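Local coordinates for fructooligosaccharide ABC transporter substrate-binding protein FusA (Streptococcus pneumoniae, PDB 5G5Y) that binds fructooligosaccharides, preferring tetrasaccharides and larger and not binding sucrose, and delivers them to its ABC importer for uptake into the cell, at residues A[157-168]-A[233-242]. Sequence-based numbering, arbitrary orientation.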
ATOM      1  N   THR A 157      -7.609  -3.202 -26.628  1.00 18.13           N
ATOM      2  CA  THR A 157      -8.044  -1.843 -26.379  1.00 18.15           C
ATOM      3  C   THR A 157      -9.101  -1.373 -27.405  1.00 19.16           C
ATOM      4  O   THR A 157     -10.027  -0.642 -27.036  1.00 18.32           O
ATOM      5  CB  THR A 157      -6.853  -0.861 -26.312  1.00 17.70           C
ATOM      6  OG1 THR A 157      -6.027  -0.969 -27.475  1.00 18.44           O
ATOM      7  CG2 THR A 157      -6.026  -1.203 -25.057  1.00 19.07           C
ATOM      8  N   ASP A 158      -8.958  -1.796 -28.654  1.00 20.98           N
ATOM      9  CA  ASP A 158      -9.972  -1.469 -29.689  1.00 23.61           C
ATOM     10  C   ASP A 158     -11.320  -2.148 -29.395  1.00 22.60           C
ATOM     11  O   ASP A 158     -12.353  -1.508 -29.537  1.00 23.63           O
ATOM     12  CB  ASP A 158      -9.463  -1.805 -31.089  1.00 27.95           C
ATOM     13  CG  ASP A 158      -8.603  -0.690 -31.694  1.00 31.90           C
ATOM     14  OD1 ASP A 158      -8.388   0.363 -31.044  1.00 36.29           O
ATOM     15  OD2 ASP A 158      -8.146  -0.853 -32.845  1.00 40.72           O
ATOM     16  N   ASP A 159     -11.309  -3.408 -28.931  1.00 22.67           N
ATOM     17  CA  ASP A 159     -12.544  -4.082 -28.444  1.00 22.96           C
ATOM     18  C   ASP A 159     -13.203  -3.333 -27.324  1.00 21.57           C
ATOM     19  O   ASP A 159     -14.458  -3.221 -27.272  1.00 23.28           O
ATOM     20  CB  ASP A 159     -12.290  -5.492 -27.880  1.00 25.24           C
ATOM     21  CG  ASP A 159     -11.867  -6.496 -28.909  1.00 28.25           C
ATOM     22  OD1 ASP A 159     -12.097  -6.275 -30.116  1.00 29.44           O
ATOM     23  OD2 ASP A 159     -11.289  -7.535 -28.483  1.00 29.34           O
ATOM     24  N   LEU A 160     -12.391  -2.812 -26.405  1.00 20.34           N
ATOM     25  CA  LEU A 160     -12.929  -2.062 -25.282  1.00 19.22           C
ATOM     26  C   LEU A 160     -13.669  -0.831 -25.780  1.00 18.82           C
ATOM     27  O   LEU A 160     -14.724  -0.512 -25.283  1.00 19.05           O
ATOM     28  CB  LEU A 160     -11.823  -1.643 -24.294  1.00 19.37           C
ATOM     29  CG  LEU A 160     -12.256  -0.815 -23.084  1.00 20.09           C
ATOM     30  CD1 LEU A 160     -13.295  -1.546 -22.212  1.00 20.83           C
ATOM     31  CD2 LEU A 160     -11.063  -0.381 -22.270  1.00 19.85           C
ATOM     32  N   ILE A 161     -13.106  -0.114 -26.743  1.00 20.18           N
ATOM     33  CA  ILE A 161     -13.823   1.044 -27.284  1.00 21.15           C
ATOM     34  C   ILE A 161     -15.233   0.601 -27.802  1.00 21.39           C
ATOM     35  O   ILE A 161     -16.225   1.236 -27.457  1.00 21.50           O
ATOM     36  CB  ILE A 161     -13.031   1.737 -28.394  1.00 20.78           C
ATOM     37  CG1 ILE A 161     -11.785   2.425 -27.822  1.00 21.66           C
ATOM     38  CG2 ILE A 161     -13.898   2.789 -29.081  1.00 21.20           C
ATOM     39  CD1 ILE A 161     -10.795   2.881 -28.874  1.00 22.56           C
ATOM     40  N   LYS A 162     -15.292  -0.506 -28.553  1.00 22.82           N
ATOM     41  CA  LYS A 162     -16.560  -1.031 -29.135  1.00 26.03           C
ATOM     42  C   LYS A 162     -17.556  -1.420 -28.048  1.00 24.22           C
ATOM     43  O   LYS A 162     -18.717  -1.056 -28.095  1.00 23.13           O
ATOM     44  CB  LYS A 162     -16.313  -2.230 -30.073  1.00 29.91           C
ATOM     45  CG  LYS A 162     -15.459  -1.934 -31.312  1.00 37.09           C
ATOM     46  CD  LYS A 162     -15.341  -3.146 -32.240  1.00 43.52           C
ATOM     47  CE  LYS A 162     -14.146  -3.056 -33.203  1.00 48.89           C
ATOM     48  NZ  LYS A 162     -12.875  -3.625 -32.632  1.00 52.13           N
ATOM     49  N   VAL A 163     -17.084  -2.096 -27.009  1.00 21.76           N
ATOM     50  CA  VAL A 163     -17.921  -2.397 -25.855  1.00 20.33           C
ATOM     51  C   VAL A 163     -18.440  -1.169 -25.124  1.00 20.36           C
ATOM     52  O   VAL A 163     -19.617  -1.122 -24.708  1.00 20.23           O
ATOM     53  CB  VAL A 163     -17.156  -3.343 -24.878  1.00 21.58           C
ATOM     54  CG1 VAL A 163     -17.752  -3.358 -23.491  1.00 22.25           C
ATOM     55  CG2 VAL A 163     -17.130  -4.723 -25.471  1.00 22.94           C
ATOM     56  N   LEU A 164     -17.573  -0.175 -24.901  1.00 18.52           N
ATOM     57  CA  LEU A 164     -18.027   1.025 -24.229  1.00 18.34           C
ATOM     58  C   LEU A 164     -19.094   1.786 -25.064  1.00 17.98           C
ATOM     59  O   LEU A 164     -20.021   2.375 -24.505  1.00 18.76           O
ATOM     60  CB  LEU A 164     -16.842   1.957 -23.917  1.00 18.49           C
ATOM     61  CG  LEU A 164     -15.785   1.358 -22.959  1.00 18.74           C
ATOM     62  CD1 LEU A 164     -14.592   2.276 -22.875  1.00 18.30           C
ATOM     63  CD2 LEU A 164     -16.330   1.085 -21.575  1.00 19.09           C
ATOM     64  N   GLU A 165     -18.928   1.801 -26.373  1.00 20.00           N
ATOM     65  CA  GLU A 165     -19.937   2.443 -27.266  1.00 23.23           C
ATOM     66  C   GLU A 165     -21.285   1.736 -27.202  1.00 22.76           C
ATOM     67  O   GLU A 165     -22.326   2.400 -27.162  1.00 25.97           O
ATOM     68  CB  GLU A 165     -19.427   2.482 -28.678  1.00 25.18           C
ATOM     69  CG  GLU A 165     -18.305   3.491 -28.791  1.00 28.80           C
ATOM     70  CD  GLU A 165     -17.759   3.628 -30.181  1.00 31.37           C
ATOM     71  OE1 GLU A 165     -17.444   2.602 -30.803  1.00 35.70           O
ATOM     72  OE2 GLU A 165     -17.606   4.788 -30.611  1.00 38.02           O
ATOM     73  N   ALA A 166     -21.246   0.414 -27.139  1.00 25.54           N
ATOM     74  CA  ALA A 166     -22.469  -0.408 -26.924  1.00 26.79           C
ATOM     75  C   ALA A 166     -23.100  -0.144 -25.555  1.00 27.49           C
ATOM     76  O   ALA A 166     -24.328  -0.001 -25.448  1.00 28.61           O
ATOM     77  CB  ALA A 166     -22.168  -1.884 -27.122  1.00 27.42           C
ATOM     78  N   PHE A 167     -22.279  -0.024 -24.508  1.00 26.09           N
ATOM     79  CA  PHE A 167     -22.777   0.423 -23.206  1.00 25.09           C
ATOM     80  C   PHE A 167     -23.390   1.825 -23.279  1.00 25.87           C
ATOM     81  O   PHE A 167     -24.386   2.109 -22.618  1.00 26.28           O
ATOM     82  CB  PHE A 167     -21.662   0.492 -22.141  1.00 25.21           C
ATOM     83  CG  PHE A 167     -21.087  -0.837 -21.711  1.00 24.64           C
ATOM     84  CD1 PHE A 167     -21.682  -2.072 -22.032  1.00 24.27           C
ATOM     85  CD2 PHE A 167     -19.964  -0.840 -20.898  1.00 23.11           C
ATOM     86  CE1 PHE A 167     -21.125  -3.260 -21.591  1.00 23.53           C
ATOM     87  CE2 PHE A 167     -19.412  -2.031 -20.443  1.00 23.63           C
ATOM     88  CZ  PHE A 167     -19.997  -3.239 -20.774  1.00 24.27           C
ATOM     89  N   LYS A 168     -22.754   2.725 -24.024  1.00 26.57           N
ATOM     90  CA  LYS A 168     -23.254   4.103 -24.124  1.00 28.60           C
ATOM     91  C   LYS A 168     -24.637   4.151 -24.786  1.00 26.60           C
ATOM     92  O   LYS A 168     -25.525   4.810 -24.281  1.00 26.61           O
ATOM     93  CB  LYS A 168     -22.270   4.993 -24.902  1.00 28.40           C
ATOM     94  CG  LYS A 168     -22.534   6.498 -24.825  1.00 31.34           C
ATOM     95  CD  LYS A 168     -21.708   7.222 -25.885  1.00 35.54           C
ATOM     96  CE  LYS A 168     -22.265   8.565 -26.262  1.00 40.05           C
ATOM     97  NZ  LYS A 168     -22.159   9.506 -25.116  1.00 46.60           N
ATOM     98  N   PHE A 233      -5.148   7.274 -26.010  1.00 16.38           N
ATOM     99  CA  PHE A 233      -6.259   6.302 -25.915  1.00 17.48           C
ATOM    100  C   PHE A 233      -7.396   6.828 -25.028  1.00 18.35           C
ATOM    101  O   PHE A 233      -8.568   6.809 -25.425  1.00 19.41           O
ATOM    102  CB  PHE A 233      -5.761   4.927 -25.401  1.00 17.68           C
ATOM    103  CG  PHE A 233      -6.867   3.942 -25.177  1.00 17.93           C
ATOM    104  CD1 PHE A 233      -7.491   3.322 -26.270  1.00 18.22           C
ATOM    105  CD2 PHE A 233      -7.284   3.614 -23.899  1.00 18.70           C
ATOM    106  CE1 PHE A 233      -8.539   2.436 -26.076  1.00 18.31           C
ATOM    107  CE2 PHE A 233      -8.336   2.696 -23.703  1.00 19.11           C
ATOM    108  CZ  PHE A 233      -8.942   2.103 -24.788  1.00 19.17           C
ATOM    109  N   ILE A 234      -7.061   7.353 -23.844  1.00 17.08           N
ATOM    110  CA  ILE A 234      -8.082   7.880 -22.955  1.00 15.73           C
ATOM    111  C   ILE A 234      -8.764   9.106 -23.649  1.00 16.18           C
ATOM    112  O   ILE A 234     -10.002   9.260 -23.559  1.00 15.96           O
ATOM    113  CB  ILE A 234      -7.522   8.244 -21.569  1.00 16.10           C
ATOM    114  CG1 ILE A 234      -6.839   7.020 -20.892  1.00 15.96           C
ATOM    115  CG2 ILE A 234      -8.642   8.776 -20.661  1.00 16.22           C
ATOM    116  CD1 ILE A 234      -7.707   5.800 -20.714  1.00 16.19           C
ATOM    117  N   ARG A 235      -7.975   9.925 -24.339  1.00 14.51           N
ATOM    118  CA  ARG A 235      -8.550  11.023 -25.181  1.00 15.61           C
ATOM    119  C   ARG A 235      -9.594  10.527 -26.218  1.00 16.38           C
ATOM    120  O   ARG A 235     -10.635  11.151 -26.405  1.00 17.42           O
ATOM    121  CB  ARG A 235      -7.452  11.812 -25.852  1.00 16.21           C
ATOM    122  CG  ARG A 235      -7.931  12.830 -26.876  1.00 16.37           C
ATOM    123  CD  ARG A 235      -8.797  13.913 -26.278  1.00 16.53           C
ATOM    124  NE  ARG A 235      -9.300  14.819 -27.324  1.00 18.59           N
ATOM    125  CZ  ARG A 235     -10.136  15.838 -27.119  1.00 19.49           C
ATOM    126  NH1 ARG A 235     -10.576  16.130 -25.917  1.00 18.78           N
ATOM    127  NH2 ARG A 235     -10.550  16.570 -28.153  1.00 22.29           N
ATOM    128  N   GLN A 236      -9.294   9.435 -26.890  1.00 16.10           N
ATOM    129  CA  GLN A 236     -10.263   8.781 -27.779  1.00 19.30           C
ATOM    130  C   GLN A 236     -11.546   8.450 -27.062  1.00 17.95           C
ATOM    131  O   GLN A 236     -12.623   8.739 -27.593  1.00 17.96           O
ATOM    132  CB  GLN A 236      -9.717   7.500 -28.386  1.00 22.04           C
ATOM    133  CG  GLN A 236      -8.657   7.655 -29.449  1.00 24.66           C
ATOM    134  CD  GLN A 236      -8.190   6.272 -29.928  1.00 28.79           C
ATOM    135  OE1 GLN A 236      -7.244   5.698 -29.386  1.00 29.83           O
ATOM    136  NE2 GLN A 236      -8.892   5.717 -30.903  1.00 28.97           N
ATOM    137  N   LEU A 237     -11.455   7.885 -25.852  1.00 17.44           N
ATOM    138  CA  LEU A 237     -12.660   7.635 -25.057  1.00 18.08           C
ATOM    139  C   LEU A 237     -13.416   8.908 -24.759  1.00 18.91           C
ATOM    140  O   LEU A 237     -14.659   8.918 -24.847  1.00 20.96           O
ATOM    141  CB  LEU A 237     -12.374   6.930 -23.719  1.00 18.21           C
ATOM    142  CG  LEU A 237     -11.584   5.647 -23.815  1.00 17.82           C
ATOM    143  CD1 LEU A 237     -11.415   5.017 -22.419  1.00 17.72           C
ATOM    144  CD2 LEU A 237     -12.205   4.675 -24.791  1.00 19.40           C
ATOM    145  N   GLN A 238     -12.703   9.968 -24.387  1.00 17.94           N
ATOM    146  CA  GLN A 238     -13.342  11.232 -24.099  1.00 20.87           C
ATOM    147  C   GLN A 238     -14.076  11.766 -25.348  1.00 20.61           C
ATOM    148  O   GLN A 238     -15.211  12.251 -25.240  1.00 22.71           O
ATOM    149  CB  GLN A 238     -12.318  12.271 -23.625  1.00 22.18           C
ATOM    150  CG  GLN A 238     -12.871  13.676 -23.363  1.00 24.17           C
ATOM    151  CD  GLN A 238     -13.836  13.769 -22.202  1.00 28.35           C
ATOM    152  OE1 GLN A 238     -13.920  12.882 -21.337  1.00 29.69           O
ATOM    153  NE2 GLN A 238     -14.552  14.878 -22.152  1.00 31.33           N
ATOM    154  N   GLU A 239     -13.415  11.718 -26.498  1.00 21.78           N
ATOM    155  CA  GLU A 239     -13.988  12.282 -27.748  1.00 24.48           C
ATOM    156  C   GLU A 239     -15.250  11.522 -28.151  1.00 26.29           C
ATOM    157  O   GLU A 239     -16.173  12.115 -28.705  1.00 25.59           O
ATOM    158  CB  GLU A 239     -12.985  12.212 -28.878  1.00 26.30           C
ATOM    159  CG  GLU A 239     -11.837  13.201 -28.766  1.00 29.42           C
ATOM    160  CD  GLU A 239     -10.802  13.004 -29.873  1.00 32.70           C
ATOM    161  OE1 GLU A 239     -11.008  12.164 -30.748  1.00 38.49           O
ATOM    162  OE2 GLU A 239      -9.777  13.699 -29.905  1.00 35.39           O
ATOM    163  N   LYS A 240     -15.279  10.221 -27.869  1.00 23.61           N
ATOM    164  CA  LYS A 240     -16.468   9.398 -28.128  1.00 25.92           C
ATOM    165  C   LYS A 240     -17.588   9.497 -27.101  1.00 25.33           C
ATOM    166  O   LYS A 240     -18.543   8.753 -27.191  1.00 26.65           O
ATOM    167  CB  LYS A 240     -16.037   7.962 -28.336  1.00 27.34           C
ATOM    168  CG  LYS A 240     -15.181   7.812 -29.582  1.00 29.91           C
ATOM    169  CD  LYS A 240     -14.573   6.438 -29.671  1.00 31.56           C
ATOM    170  CE  LYS A 240     -13.422   6.380 -30.660  1.00 34.01           C
ATOM    171  NZ  LYS A 240     -13.926   6.250 -32.051  1.00 35.14           N
ATOM    172  N   GLY A 241     -17.472  10.392 -26.121  1.00 24.67           N
ATOM    173  CA  GLY A 241     -18.473  10.542 -25.053  1.00 25.77           C
ATOM    174  C   GLY A 241     -18.580   9.353 -24.119  1.00 26.05           C
ATOM    175  O   GLY A 241     -19.648   9.066 -23.572  1.00 23.12           O
ATOM    176  N   LEU A 242     -17.473   8.645 -23.921  1.00 23.85           N
ATOM    177  CA  LEU A 242     -17.523   7.402 -23.152  1.00 22.28           C
ATOM    178  C   LEU A 242     -17.117   7.589 -21.697  1.00 22.18           C
ATOM    179  O   LEU A 242     -17.373   6.689 -20.880  1.00 22.67           O
ATOM    180  CB  LEU A 242     -16.654   6.357 -23.840  1.00 22.23           C
ATOM    181  CG  LEU A 242     -17.032   6.001 -25.283  1.00 22.95           C
ATOM    182  CD1 LEU A 242     -15.996   5.077 -25.946  1.00 21.98           C
ATOM    183  CD2 LEU A 242     -18.429   5.380 -25.349  1.00 24.20           C
TER
HETATM  184  O   HOH W   1     -19.486   7.259 -29.324  1.00 44.27           O
HETATM  185  O   HOH W   2     -15.630   4.372 -32.545  1.00 69.41           O
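Glu-165 OE2 is bridged to Lys-240 NZ by one water, which donates to Glu-165 OE2 at 2.8 Å and accepts from the lysine; a second water, donating to Lys-240 O, adds only a weak bond to the same carboxylate oxygen. Helices 157-168 and 233-239 pack nearly parallel here, these segments' axes 11.2 Å apart and crossing at -20°, and the latter ends in a Schellman motif with Gly-241 at positive phi as C-prime residue. The pair lies on the sheet of its lobe: Leu-164 and Leu-237 touch Phe-183 of strand 181-183, and Leu-164 also Val-266 of strand 264-269. Glu-165 OE2 and Lys-240 NZ, 4.2 Å apart, are too far for a direct salt bridge. The Schellman turn presents Gly-241 O to Lys-168 NZ at 3.0 Å, the donor tilted 31° from the carbonyl plane; the lysine chain, extended until it bends at chi4 (67°), reaches across Leu-242. Below these polar contacts, Leu-242 lays CD2 against the carbonyl of Leu-164 and CD1 against its CB, while Leu-237 CD2 touches both Ile-161 CG1 and Leu-164 CD1. At the other end, Thr-157 CG2 lies over one face of the Phe-233 ring, Leu-160 CD2 meets its edge, and Ile-161 CD1 comes obliquely to Phe-233 CE1 at 3.6 Å. The CG2 methyl of Ile-161 packs against Lys-240 CD, 3.8 Å away.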